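Probable hydrolase (Pseudomonas aeruginosa, PDB 3OM8) probably hydrolyses an ester or lactone bond as an alpha/beta hydrolase, possibly acting as a 3-oxoadipate enol-lactonase. Local coordinates at residues 155-158 against 159-162; 170-173 against 174-177; 221-224 against 225-228; 135-138 against 139-142. All coordinates share one frame; numbering follows the deposited sequence.

Contact 1 of 4, residues 155-158 against 159-162; sequences GFLG and NWFP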
ATOM      1  N   GLY B 155       9.442  -8.015 -25.887  1.00 54.91           N
ATOM      2  CA  GLY B 155       9.751  -8.410 -24.524  1.00 50.65           C
ATOM      3  C   GLY B 155       9.315  -7.338 -23.550  1.00 53.30           C
ATOM      4  O   GLY B 155       8.490  -7.582 -22.673  1.00 52.97           O
ATOM      5  N   PHE B 156       9.862  -6.138 -23.708  1.00 48.21           N
ATOM      6  CA  PHE B 156       9.537  -5.047 -22.807  1.00 46.33           C
ATOM      7  C   PHE B 156       8.053  -4.701 -22.795  1.00 49.33           C
ATOM      8  O   PHE B 156       7.445  -4.630 -21.730  1.00 51.01           O
ATOM      9  CB  PHE B 156      10.317  -3.796 -23.160  1.00 40.91           C
ATOM     10  CG  PHE B 156      11.740  -3.815 -22.704  1.00 48.28           C
ATOM     11  CD1 PHE B 156      12.064  -3.514 -21.388  1.00 45.18           C
ATOM     12  CD2 PHE B 156      12.765  -4.106 -23.602  1.00 52.29           C
ATOM     13  CE1 PHE B 156      13.381  -3.509 -20.967  1.00 51.89           C
ATOM     14  CE2 PHE B 156      14.082  -4.106 -23.187  1.00 54.62           C
ATOM     15  CZ  PHE B 156      14.393  -3.802 -21.868  1.00 55.12           C
ATOM     16  N   LEU B 157       7.482  -4.454 -23.970  1.00 47.56           N
ATOM     17  CA  LEU B 157       6.080  -4.062 -24.048  1.00 50.72           C
ATOM     18  C   LEU B 157       5.191  -5.104 -23.380  1.00 53.34           C
ATOM     19  O   LEU B 157       4.207  -4.771 -22.733  1.00 63.07           O
ATOM     20  CB  LEU B 157       5.644  -3.836 -25.495  1.00 47.73           C
ATOM     21  CG  LEU B 157       6.311  -2.665 -26.218  1.00 50.96           C
ATOM     22  CD1 LEU B 157       5.888  -2.635 -27.676  1.00 54.81           C
ATOM     23  CD2 LEU B 157       5.990  -1.343 -25.540  1.00 50.52           C
ATOM     24  N   GLY B 158       5.557  -6.368 -23.527  1.00 51.68           N
ATOM     25  CA  GLY B 158       4.791  -7.451 -22.954  1.00 47.06           C
ATOM     26  C   GLY B 158       4.818  -7.460 -21.438  1.00 53.59           C
ATOM     27  O   GLY B 158       3.841  -7.870 -20.813  1.00 51.13           O
ATOM     28  N   ASN B 159       5.928  -7.012 -20.847  1.00 53.25           N
ATOM     29  CA  ASN B 159       6.038  -6.918 -19.389  1.00 55.07           C
ATOM     30  C   ASN B 159       5.521  -5.602 -18.831  1.00 60.85           C
ATOM     31  O   ASN B 159       5.156  -5.525 -17.662  1.00 67.85           O
ATOM     32  CB  ASN B 159       7.487  -7.096 -18.928  1.00 53.42           C
ATOM     33  CG  ASN B 159       7.983  -8.514 -19.108  1.00 61.08           C
ATOM     34  OD1 ASN B 159       7.783  -9.382 -18.251  1.00 68.44           O
ATOM     35  ND2 ASN B 159       8.626  -8.760 -20.232  1.00 49.98           N
ATOM     36  N   TRP B 160       5.518  -4.571 -19.669  1.00 59.20           N
ATOM     37  CA  TRP B 160       5.224  -3.209 -19.238  1.00 55.95           C
ATOM     38  C   TRP B 160       3.729  -2.927 -19.190  1.00 60.40           C
ATOM     39  O   TRP B 160       3.265  -2.182 -18.346  1.00 60.56           O
ATOM     40  CB  TRP B 160       5.838  -2.205 -20.200  1.00 51.29           C
ATOM     41  CG  TRP B 160       7.304  -1.946 -20.034  1.00 56.92           C
ATOM     42  CD1 TRP B 160       8.132  -2.450 -19.076  1.00 59.27           C
ATOM     43  CD2 TRP B 160       8.111  -1.104 -20.864  1.00 51.06           C
ATOM     44  NE1 TRP B 160       9.409  -1.970 -19.260  1.00 60.25           N
ATOM     45  CE2 TRP B 160       9.417  -1.135 -20.346  1.00 52.91           C
ATOM     46  CE3 TRP B 160       7.850  -0.316 -21.989  1.00 48.26           C
ATOM     47  CZ2 TRP B 160      10.456  -0.410 -20.911  1.00 54.97           C
ATOM     48  CZ3 TRP B 160       8.883   0.406 -22.547  1.00 49.14           C
ATOM     49  CH2 TRP B 160      10.170   0.351 -22.011  1.00 53.17           C
ATOM     50  N   PHE B 161       2.982  -3.496 -20.123  1.00 63.25           N
ATOM     51  CA  PHE B 161       1.585  -3.141 -20.247  1.00 62.76           C
ATOM     52  C   PHE B 161       0.648  -4.310 -19.982  1.00 76.26           C
ATOM     53  O   PHE B 161       0.988  -5.474 -20.247  1.00 75.11           O
ATOM     54  CB  PHE B 161       1.294  -2.539 -21.629  1.00 57.21           C
ATOM     55  CG  PHE B 161       2.005  -1.249 -21.885  1.00 55.06           C
ATOM     56  CD1 PHE B 161       1.638  -0.095 -21.220  1.00 57.58           C
ATOM     57  CD2 PHE B 161       3.057  -1.192 -22.778  1.00 51.51           C
ATOM     58  CE1 PHE B 161       2.302   1.099 -21.446  1.00 57.93           C
ATOM     59  CE2 PHE B 161       3.722  -0.007 -23.005  1.00 52.20           C
ATOM     60  CZ  PHE B 161       3.345   1.139 -22.347  1.00 54.40           C
ATOM     61  N   PRO B 162      -0.545  -3.991 -19.449  1.00 80.69           N
ATOM     62  CA  PRO B 162      -1.636  -4.962 -19.380  1.00 87.48           C
ATOM     63  C   PRO B 162      -1.829  -5.549 -20.769  1.00 96.26           C
ATOM     64  O   PRO B 162      -1.940  -4.786 -21.725  1.00 98.55           O
ATOM     65  CB  PRO B 162      -2.848  -4.094 -19.012  1.00 83.62           C
ATOM     66  CG  PRO B 162      -2.274  -2.914 -18.304  1.00 76.88           C
ATOM     67  CD  PRO B 162      -0.942  -2.661 -18.943  1.00 75.62           C
TER
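F156 CB sits over the centre of the W160 six-membered ring, a CH-pi contact of 4.0 Å from CB to the ring centroid. F156 O also lies over a face of the indole, 3.2 Å from W160 CG. This is the last turn of helix 150-160, in what is probably the cap of this alpha/beta hydrolase. The phenyl ring of F156 is oblique to the indole, with planes at 54°, and F156 CD1 comes within 3.5 Å of W160 CZ2. The F161 ring carries W160 CB over one face, toward the rim. At its edge, in the ring plane, L157 CD2 is 3.7 Å from F161 CE2. F161 is the first residue to leave helical geometry, yet its N still bonds to L157 O. The W160 ring also meets the ring of H246, the histidine of a probable Ser-His-Asp triad with S101 and D219. On another side of the helix, N159 packs on W129 of the second subunit. With CG beside its own N (chi1 -70°), N159 brings ND2 to G155 O at 2.7 Å, from above the carbonyl plane; the same oxygen also takes N159 N.

Contact 2 of 4, residues 170-173 against 174-177; sequences EPVV and ERFR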
ATOM      1  N   GLU B 170      -2.858   0.720 -29.189  1.00103.04           N
ATOM      2  CA  GLU B 170      -2.927   1.988 -28.467  1.00 97.29           C
ATOM      3  C   GLU B 170      -1.817   2.939 -28.884  1.00 86.59           C
ATOM      4  O   GLU B 170      -0.644   2.568 -28.876  1.00 83.08           O
ATOM      5  CB  GLU B 170      -2.850   1.756 -26.957  1.00101.75           C
ATOM      6  CG  GLU B 170      -4.038   1.017 -26.382  1.00112.73           C
ATOM      7  CD  GLU B 170      -5.338   1.782 -26.538  1.00123.91           C
ATOM      8  OE1 GLU B 170      -5.452   2.885 -25.962  1.00125.52           O
ATOM      9  OE2 GLU B 170      -6.249   1.278 -27.231  1.00128.71           O
ATOM     10  N   PRO B 171      -2.183   4.179 -29.233  1.00 80.39           N
ATOM     11  CA  PRO B 171      -1.199   5.174 -29.666  1.00 77.75           C
ATOM     12  C   PRO B 171      -0.095   5.352 -28.632  1.00 77.89           C
ATOM     13  O   PRO B 171       1.043   5.652 -28.991  1.00 80.77           O
ATOM     14  CB  PRO B 171      -2.026   6.457 -29.787  1.00 81.43           C
ATOM     15  CG  PRO B 171      -3.422   5.984 -30.024  1.00 83.20           C
ATOM     16  CD  PRO B 171      -3.555   4.713 -29.233  1.00 81.41           C
ATOM     17  N   VAL B 172      -0.424   5.167 -27.359  1.00 77.43           N
ATOM     18  CA  VAL B 172       0.571   5.322 -26.303  1.00 70.84           C
ATOM     19  C   VAL B 172       1.557   4.153 -26.316  1.00 66.19           C
ATOM     20  O   VAL B 172       2.756   4.337 -26.104  1.00 65.59           O
ATOM     21  CB  VAL B 172      -0.080   5.452 -24.912  1.00 64.34           C
ATOM     22  CG1 VAL B 172      -0.713   4.137 -24.506  1.00 70.66           C
ATOM     23  CG2 VAL B 172       0.941   5.882 -23.877  1.00 55.91           C
ATOM     24  N   VAL B 173       1.046   2.952 -26.565  1.00 61.68           N
ATOM     25  CA  VAL B 173       1.894   1.771 -26.629  1.00 59.58           C
ATOM     26  C   VAL B 173       2.872   1.905 -27.792  1.00 58.79           C
ATOM     27  O   VAL B 173       4.060   1.641 -27.648  1.00 61.97           O
ATOM     28  CB  VAL B 173       1.064   0.482 -26.785  1.00 60.13           C
ATOM     29  CG1 VAL B 173       1.978  -0.713 -26.990  1.00 62.42           C
ATOM     30  CG2 VAL B 173       0.193   0.269 -25.565  1.00 61.17           C
ATOM     31  N   GLU B 174       2.363   2.342 -28.936  1.00 55.19           N
ATOM     32  CA  GLU B 174       3.180   2.530 -30.117  1.00 63.96           C
ATOM     33  C   GLU B 174       4.269   3.573 -29.911  1.00 60.29           C
ATOM     34  O   GLU B 174       5.347   3.459 -30.492  1.00 60.31           O
ATOM     35  CB  GLU B 174       2.304   2.855 -31.323  1.00 73.77           C
ATOM     36  CG  GLU B 174       1.526   1.638 -31.771  1.00 85.19           C
ATOM     37  CD  GLU B 174       2.427   0.417 -31.891  1.00 93.33           C
ATOM     38  OE1 GLU B 174       3.449   0.508 -32.608  1.00 92.95           O
ATOM     39  OE2 GLU B 174       2.123  -0.623 -31.265  1.00 96.48           O
ATOM     40  N   ARG B 175       4.005   4.566 -29.068  1.00 52.04           N
ATOM     41  CA  ARG B 175       5.034   5.545 -28.748  1.00 57.72           C
ATOM     42  C   ARG B 175       6.152   4.911 -27.947  1.00 57.42           C
ATOM     43  O   ARG B 175       7.320   5.229 -28.166  1.00 59.24           O
ATOM     44  CB  ARG B 175       4.470   6.754 -28.010  1.00 62.59           C
ATOM     45  CG  ARG B 175       4.206   7.956 -28.910  1.00 76.21           C
ATOM     46  CD  ARG B 175       2.887   8.644 -28.560  1.00 80.31           C
ATOM     47  NE  ARG B 175       2.816   8.997 -27.145  1.00 88.49           N
ATOM     48  CZ  ARG B 175       1.678   9.152 -26.468  1.00 96.27           C
ATOM     49  NH1 ARG B 175       0.508   8.977 -27.076  1.00 90.63           N
ATOM     50  NH2 ARG B 175       1.711   9.475 -25.178  1.00 98.15           N
ATOM     51  N   PHE B 176       5.803   4.019 -27.023  1.00 51.11           N
ATOM     52  CA  PHE B 176       6.823   3.261 -26.299  1.00 46.94           C
ATOM     53  C   PHE B 176       7.498   2.204 -27.190  1.00 48.99           C
ATOM     54  O   PHE B 176       8.677   1.914 -27.033  1.00 48.83           O
ATOM     55  CB  PHE B 176       6.266   2.640 -25.015  1.00 39.98           C
ATOM     56  CG  PHE B 176       6.125   3.631 -23.885  1.00 47.11           C
ATOM     57  CD1 PHE B 176       7.132   3.778 -22.941  1.00 47.95           C
ATOM     58  CD2 PHE B 176       5.010   4.440 -23.793  1.00 42.79           C
ATOM     59  CE1 PHE B 176       7.014   4.699 -21.919  1.00 48.18           C
ATOM     60  CE2 PHE B 176       4.893   5.368 -22.774  1.00 47.55           C
ATOM     61  CZ  PHE B 176       5.890   5.493 -21.834  1.00 49.79           C
ATOM     62  N   ARG B 177       6.756   1.627 -28.123  1.00 50.41           N
ATOM     63  CA  ARG B 177       7.379   0.711 -29.065  1.00 50.21           C
ATOM     64  C   ARG B 177       8.475   1.453 -29.832  1.00 52.92           C
ATOM     65  O   ARG B 177       9.588   0.951 -29.980  1.00 51.79           O
ATOM     66  CB  ARG B 177       6.357   0.114 -30.030  1.00 47.64           C
ATOM     67  CG  ARG B 177       6.963  -0.936 -30.952  1.00 53.29           C
ATOM     68  CD  ARG B 177       5.968  -1.435 -31.977  1.00 54.53           C
ATOM     69  NE  ARG B 177       4.755  -1.917 -31.331  1.00 71.60           N
ATOM     70  CZ  ARG B 177       4.610  -3.142 -30.840  1.00 75.74           C
ATOM     71  NH1 ARG B 177       5.613  -4.016 -30.927  1.00 73.30           N
ATOM     72  NH2 ARG B 177       3.460  -3.489 -30.261  1.00 67.80           N
TER
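V172 CG2 meets two side chains of the next turn. It is 3.9 Å from R175 NH2 and 4.1 Å from F176 CE2. Chi1 of 69° sets CG2 opposite the backbone N of V172 and CG1 between N and the carbonyl carbon. V172 O lies at the edge of the F176 ring, in its plane, and also accepts the backbone bond from F176 N. These are the first turns of helix 171-181, in the probable cap of the alpha/beta hydrolase fold.

The R175 chain turns at chi2 and chi3, which brings the guanidinium back over the start of the helix. One face of that group lies on V172 CA, with NH1 3.7 Å from CA. R175 CD passes P171 O at 3.5 Å.

E174 and R177 form an i to i+3 salt bridge. R177 extends to CD and then bends at chi3 (-54°), while E174 bends at chi2. R177 NE meets E174 OE2 at 2.9 Å on the syn side, close to the guanidinium plane. Weaker bonds run from NE to OE1 and from NH2 to OE2.

E170 is the N-cap residue, and its O takes E174 N at 3.0 Å. V173 packs on L165 and L166 of helix 163-167. F176 faces helix 150-160 through L157 and W160, and V250 of helix 248-251 touches both V172 and F176.

Contact 3 of 4, residues 221-224 against 225-228; sequences VTAA and SHGE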
ATOM      1  N   VAL B 221       8.113  -6.837 -13.738  1.00 57.67           N
ATOM      2  CA  VAL B 221       9.479  -6.330 -13.812  1.00 60.38           C
ATOM      3  C   VAL B 221      10.008  -6.015 -12.405  1.00 65.85           C
ATOM      4  O   VAL B 221      10.920  -6.673 -11.905  1.00 63.47           O
ATOM      5  CB  VAL B 221       9.552  -5.070 -14.692  1.00 67.26           C
ATOM      6  CG1 VAL B 221      10.984  -4.566 -14.779  1.00 68.98           C
ATOM      7  CG2 VAL B 221       9.004  -5.362 -16.079  1.00 68.82           C
ATOM      8  N   THR B 222       9.420  -5.005 -11.767  1.00 63.08           N
ATOM      9  CA  THR B 222       9.747  -4.657 -10.389  1.00 54.16           C
ATOM     10  C   THR B 222       8.526  -4.954  -9.515  1.00 57.31           C
ATOM     11  O   THR B 222       7.631  -4.113  -9.374  1.00 56.76           O
ATOM     12  CB  THR B 222      10.135  -3.174 -10.263  1.00 52.88           C
ATOM     13  OG1 THR B 222       9.225  -2.380 -11.032  1.00 56.21           O
ATOM     14  CG2 THR B 222      11.539  -2.937 -10.793  1.00 48.69           C
ATOM     15  N   ALA B 223       8.492  -6.157  -8.947  1.00 46.35           N
ATOM     16  CA  ALA B 223       7.337  -6.640  -8.209  1.00 50.74           C
ATOM     17  C   ALA B 223       6.923  -5.702  -7.066  1.00 52.44           C
ATOM     18  O   ALA B 223       7.755  -5.018  -6.461  1.00 53.89           O
ATOM     19  CB  ALA B 223       7.606  -8.038  -7.689  1.00 44.75           C
ATOM     20  N   ALA B 224       5.630  -5.666  -6.777  1.00 49.12           N
ATOM     21  CA  ALA B 224       5.147  -4.841  -5.680  1.00 45.76           C
ATOM     22  C   ALA B 224       5.952  -5.101  -4.405  1.00 46.71           C
ATOM     23  O   ALA B 224       6.359  -4.165  -3.731  1.00 49.05           O
ATOM     24  CB  ALA B 224       3.654  -5.064  -5.449  1.00 52.10           C
ATOM     25  N   SER B 225       6.210  -6.368  -4.088  1.00 45.58           N
ATOM     26  CA  SER B 225       6.932  -6.699  -2.862  1.00 50.87           C
ATOM     27  C   SER B 225       8.307  -6.027  -2.797  1.00 54.75           C
ATOM     28  O   SER B 225       8.821  -5.747  -1.707  1.00 54.59           O
ATOM     29  CB  SER B 225       7.086  -8.210  -2.718  1.00 56.43           C
ATOM     30  OG  SER B 225       7.921  -8.733  -3.744  1.00 60.92           O
ATOM     31  N   HIS B 226       8.896  -5.767  -3.964  1.00 51.87           N
ATOM     32  CA  HIS B 226      10.195  -5.094  -4.044  1.00 52.55           C
ATOM     33  C   HIS B 226      10.119  -3.690  -3.481  1.00 52.68           C
ATOM     34  O   HIS B 226      10.976  -3.266  -2.704  1.00 56.70           O
ATOM     35  CB  HIS B 226      10.658  -4.996  -5.493  1.00 56.78           C
ATOM     36  CG  HIS B 226      11.209  -6.274  -6.038  1.00 53.81           C
ATOM     37  ND1 HIS B 226      10.567  -7.485  -5.897  1.00 57.06           N
ATOM     38  CD2 HIS B 226      12.335  -6.527  -6.738  1.00 51.49           C
ATOM     39  CE1 HIS B 226      11.280  -8.431  -6.480  1.00 48.82           C
ATOM     40  NE2 HIS B 226      12.356  -7.874  -6.998  1.00 54.24           N
ATOM     41  N   GLY B 227       9.094  -2.960  -3.893  1.00 45.47           N
ATOM     42  CA  GLY B 227       8.933  -1.597  -3.429  1.00 51.68           C
ATOM     43  C   GLY B 227       8.464  -1.562  -1.971  1.00 52.66           C
ATOM     44  O   GLY B 227       8.799  -0.636  -1.233  1.00 58.45           O
ATOM     45  N   GLU B 228       7.694  -2.568  -1.562  1.00 44.22           N
ATOM     46  CA  GLU B 228       7.293  -2.674  -0.153  1.00 52.77           C
ATOM     47  C   GLU B 228       8.532  -2.867   0.700  1.00 55.92           C
ATOM     48  O   GLU B 228       8.631  -2.302   1.782  1.00 55.90           O
ATOM     49  CB  GLU B 228       6.322  -3.829   0.080  1.00 45.71           C
ATOM     50  CG  GLU B 228       5.013  -3.683  -0.663  1.00 55.20           C
ATOM     51  CD  GLU B 228       4.173  -4.944  -0.623  1.00 66.18           C
ATOM     52  OE1 GLU B 228       3.056  -4.931  -1.186  1.00 71.42           O
ATOM     53  OE2 GLU B 228       4.624  -5.947  -0.031  1.00 68.15           O
TER
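A224 O is approached by two amides of the first turn of helix 224-233. E228 N donates to it at 3.0 Å with an N-H...O angle of 161°, nearly in line with the carbonyl. G227 N, also at 3.0 Å, makes only a weak bond to A224 O. E228 CG lies against A224 O at 3.4 Å. That methylene is set beside the backbone N of E228 by chi1 of -62°, and beyond it the chain is extended.

A223 is at the N-cap position, and its O takes H226 N at 2.8 Å. The bond spans three residues, and the amide stands well above the carbonyl plane.

The H226 side chain folds back over the cap. Its CB is 3.1 Å from A223 O, and one face of the imidazole lies over A223 N, toward the rim of the ring. The A223 methyl group also packs against this ring. Beyond the turn, H226 rests on S127 and L130 of a loop.

S225 OG lies 4.0 Å from A223 CB. Its hydrogen-bond partner is E228 OE1 of the second subunit, and that glutamate also packs on A223 and A224. The helix start is therefore part of a subunit interface.

The segment 221-224 belongs to the loop that leads from strand 211-216 to helix 224-233. In that loop T222 OG1 is hydrogen-bonded to D219 OD2, the acid of the probable catalytic triad. V221 and T222 both touch H246, so the loop joins the helix start to the likely active site.

Contact 4 of 4, residues 135-138 against 139-142; sequences QWDE and RIAA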
ATOM      1  N   GLN B 135      19.915 -13.964 -15.140  1.00 71.73           N
ATOM      2  CA  GLN B 135      18.966 -13.537 -16.154  1.00 72.93           C
ATOM      3  C   GLN B 135      19.429 -12.298 -16.920  1.00 70.84           C
ATOM      4  O   GLN B 135      18.939 -12.030 -18.016  1.00 69.57           O
ATOM      5  CB  GLN B 135      17.614 -13.257 -15.512  1.00 71.06           C
ATOM      6  CG  GLN B 135      17.655 -12.100 -14.545  1.00 68.49           C
ATOM      7  CD  GLN B 135      16.454 -12.071 -13.647  1.00 66.33           C
ATOM      8  OE1 GLN B 135      15.341 -11.797 -14.092  1.00 69.20           O
ATOM      9  NE2 GLN B 135      16.669 -12.360 -12.369  1.00 65.33           N
ATOM     10  N   TRP B 136      20.350 -11.532 -16.338  1.00 63.40           N
ATOM     11  CA  TRP B 136      20.783 -10.289 -16.964  1.00 58.98           C
ATOM     12  C   TRP B 136      21.918 -10.526 -17.964  1.00 58.39           C
ATOM     13  O   TRP B 136      21.965  -9.886 -19.012  1.00 57.26           O
ATOM     14  CB  TRP B 136      21.153  -9.235 -15.917  1.00 54.26           C
ATOM     15  CG  TRP B 136      19.996  -8.918 -15.019  1.00 55.09           C
ATOM     16  CD1 TRP B 136      19.835  -9.313 -13.726  1.00 51.56           C
ATOM     17  CD2 TRP B 136      18.811  -8.171 -15.363  1.00 51.28           C
ATOM     18  NE1 TRP B 136      18.636  -8.847 -13.238  1.00 50.99           N
ATOM     19  CE2 TRP B 136      17.989  -8.147 -14.222  1.00 50.32           C
ATOM     20  CE3 TRP B 136      18.376  -7.515 -16.518  1.00 45.01           C
ATOM     21  CZ2 TRP B 136      16.752  -7.493 -14.202  1.00 52.36           C
ATOM     22  CZ3 TRP B 136      17.159  -6.874 -16.505  1.00 47.23           C
ATOM     23  CH2 TRP B 136      16.353  -6.864 -15.350  1.00 48.27           C
ATOM     24  N   ASP B 137      22.815 -11.453 -17.638  1.00 61.26           N
ATOM     25  CA  ASP B 137      23.849 -11.888 -18.570  1.00 63.36           C
ATOM     26  C   ASP B 137      23.219 -12.483 -19.819  1.00 62.88           C
ATOM     27  O   ASP B 137      23.624 -12.176 -20.934  1.00 64.03           O
ATOM     28  CB  ASP B 137      24.765 -12.910 -17.906  1.00 69.06           C
ATOM     29  CG  ASP B 137      25.771 -12.269 -16.979  1.00 72.04           C
ATOM     30  OD1 ASP B 137      26.266 -11.167 -17.304  1.00 69.13           O
ATOM     31  OD2 ASP B 137      26.069 -12.868 -15.930  1.00 75.96           O
ATOM     32  N   GLU B 138      22.216 -13.329 -19.628  1.00 66.58           N
ATOM     33  CA  GLU B 138      21.455 -13.866 -20.747  1.00 70.77           C
ATOM     34  C   GLU B 138      20.850 -12.759 -21.604  1.00 68.27           C
ATOM     35  O   GLU B 138      20.858 -12.843 -22.831  1.00 70.44           O
ATOM     36  CB  GLU B 138      20.346 -14.794 -20.254  1.00 72.21           C
ATOM     37  CG  GLU B 138      20.864 -16.078 -19.645  1.00 81.20           C
ATOM     38  CD  GLU B 138      19.757 -16.932 -19.060  1.00 91.42           C
ATOM     39  OE1 GLU B 138      18.568 -16.613 -19.294  1.00 88.39           O
ATOM     40  OE2 GLU B 138      20.080 -17.921 -18.365  1.00 94.17           O
ATOM     41  N   ARG B 139      20.326 -11.723 -20.956  1.00 59.32           N
ATOM     42  CA  ARG B 139      19.674 -10.633 -21.677  1.00 58.29           C
ATOM     43  C   ARG B 139      20.678  -9.732 -22.396  1.00 61.04           C
ATOM     44  O   ARG B 139      20.379  -9.159 -23.443  1.00 60.53           O
ATOM     45  CB  ARG B 139      18.794  -9.823 -20.729  1.00 61.27           C
ATOM     46  CG  ARG B 139      17.565 -10.585 -20.265  1.00 63.36           C
ATOM     47  CD  ARG B 139      16.833  -9.857 -19.158  1.00 66.96           C
ATOM     48  NE  ARG B 139      15.574 -10.518 -18.821  1.00 71.55           N
ATOM     49  CZ  ARG B 139      15.038 -10.547 -17.602  1.00 67.67           C
ATOM     50  NH1 ARG B 139      13.888 -11.177 -17.403  1.00 68.98           N
ATOM     51  NH2 ARG B 139      15.648  -9.953 -16.582  1.00 59.35           N
ATOM     52  N   ILE B 140      21.869  -9.607 -21.823  1.00 58.50           N
ATOM     53  CA  ILE B 140      22.948  -8.867 -22.457  1.00 56.35           C
ATOM     54  C   ILE B 140      23.404  -9.600 -23.738  1.00 60.09           C
ATOM     55  O   ILE B 140      23.488  -9.003 -24.818  1.00 60.29           O
ATOM     56  CB  ILE B 140      24.127  -8.673 -21.468  1.00 53.05           C
ATOM     57  CG1 ILE B 140      23.737  -7.678 -20.367  1.00 50.62           C
ATOM     58  CG2 ILE B 140      25.392  -8.222 -22.199  1.00 57.49           C
ATOM     59  CD1 ILE B 140      24.717  -7.612 -19.213  1.00 46.52           C
ATOM     60  N   ALA B 141      23.669 -10.897 -23.618  1.00 53.34           N
ATOM     61  CA  ALA B 141      24.146 -11.677 -24.755  1.00 60.56           C
ATOM     62  C   ALA B 141      23.100 -11.679 -25.865  1.00 64.13           C
ATOM     63  O   ALA B 141      23.422 -11.484 -27.031  1.00 68.52           O
ATOM     64  CB  ALA B 141      24.485 -13.097 -24.329  1.00 52.98           C
ATOM     65  N   ALA B 142      21.844 -11.876 -25.487  1.00 55.06           N
ATOM     66  CA  ALA B 142      20.741 -11.925 -26.441  1.00 58.48           C
ATOM     67  C   ALA B 142      20.494 -10.601 -27.171  1.00 58.28           C
ATOM     68  O   ALA B 142      20.232 -10.600 -28.373  1.00 55.16           O
ATOM     69  CB  ALA B 142      19.448 -12.386 -25.736  1.00 55.16           C
TER
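R139 reaches back along its helix to Q135 and W136. Its CB is 3.5 Å from Q135 O and close to W136 O. CG comes nearer to Q135 O, at 3.0 Å. CD stays beside that oxygen and also approaches W136 CE3, at 3.9 Å. NE is 3.8 Å from Q135 O. The chain is extended from CG to NE, with CG beside the backbone N (chi1 -70°), and this carries the guanidinium over the indole of W136. The contact is a cation-pi interaction on helix 134-145, near the surface of the probable cap of the alpha/beta hydrolase fold. R139 CZ is 4.5 Å from the centroid of the W136 six-membered ring, 16° off the ring normal. The two planes are 65° apart, so NH2 dips toward the ring face and reaches W136 CH2 at 3.4 Å. NH1 lies 3.7 Å from Q135 OE1, and NH2 makes a weak hydrogen bond to the same OE1, at 3.1 Å. Q135 NE2 bonds to P132 O, which, with the weak bond at OE1, would hold the amide's rotation. W136 NE1 is held by L130 O. The indole also packs on V195 and R196 of helix 185-196.

Along the chain the order is contact 4, contact 1, contact 2, contact 3. The first three fall on helices 134-145, 150-160 and 171-181, between strands 118-124 and 211-216. This insertion is probably the cap over the likely active site. Contact 3 follows strand 211-216, on the core side, at the start of helix 224-233. Contacts 1 and 2 are closest, with centres about 11 Å apart, and touch through L157, W160, F161, F176 and R177. Contact 1 also meets contact 3, about 16 Å away between centres, through V221. Contact 4 touches none of the others. Contacts 1 and 3 both reach H246 and the second subunit, so the likely active site lies near a subunit interface.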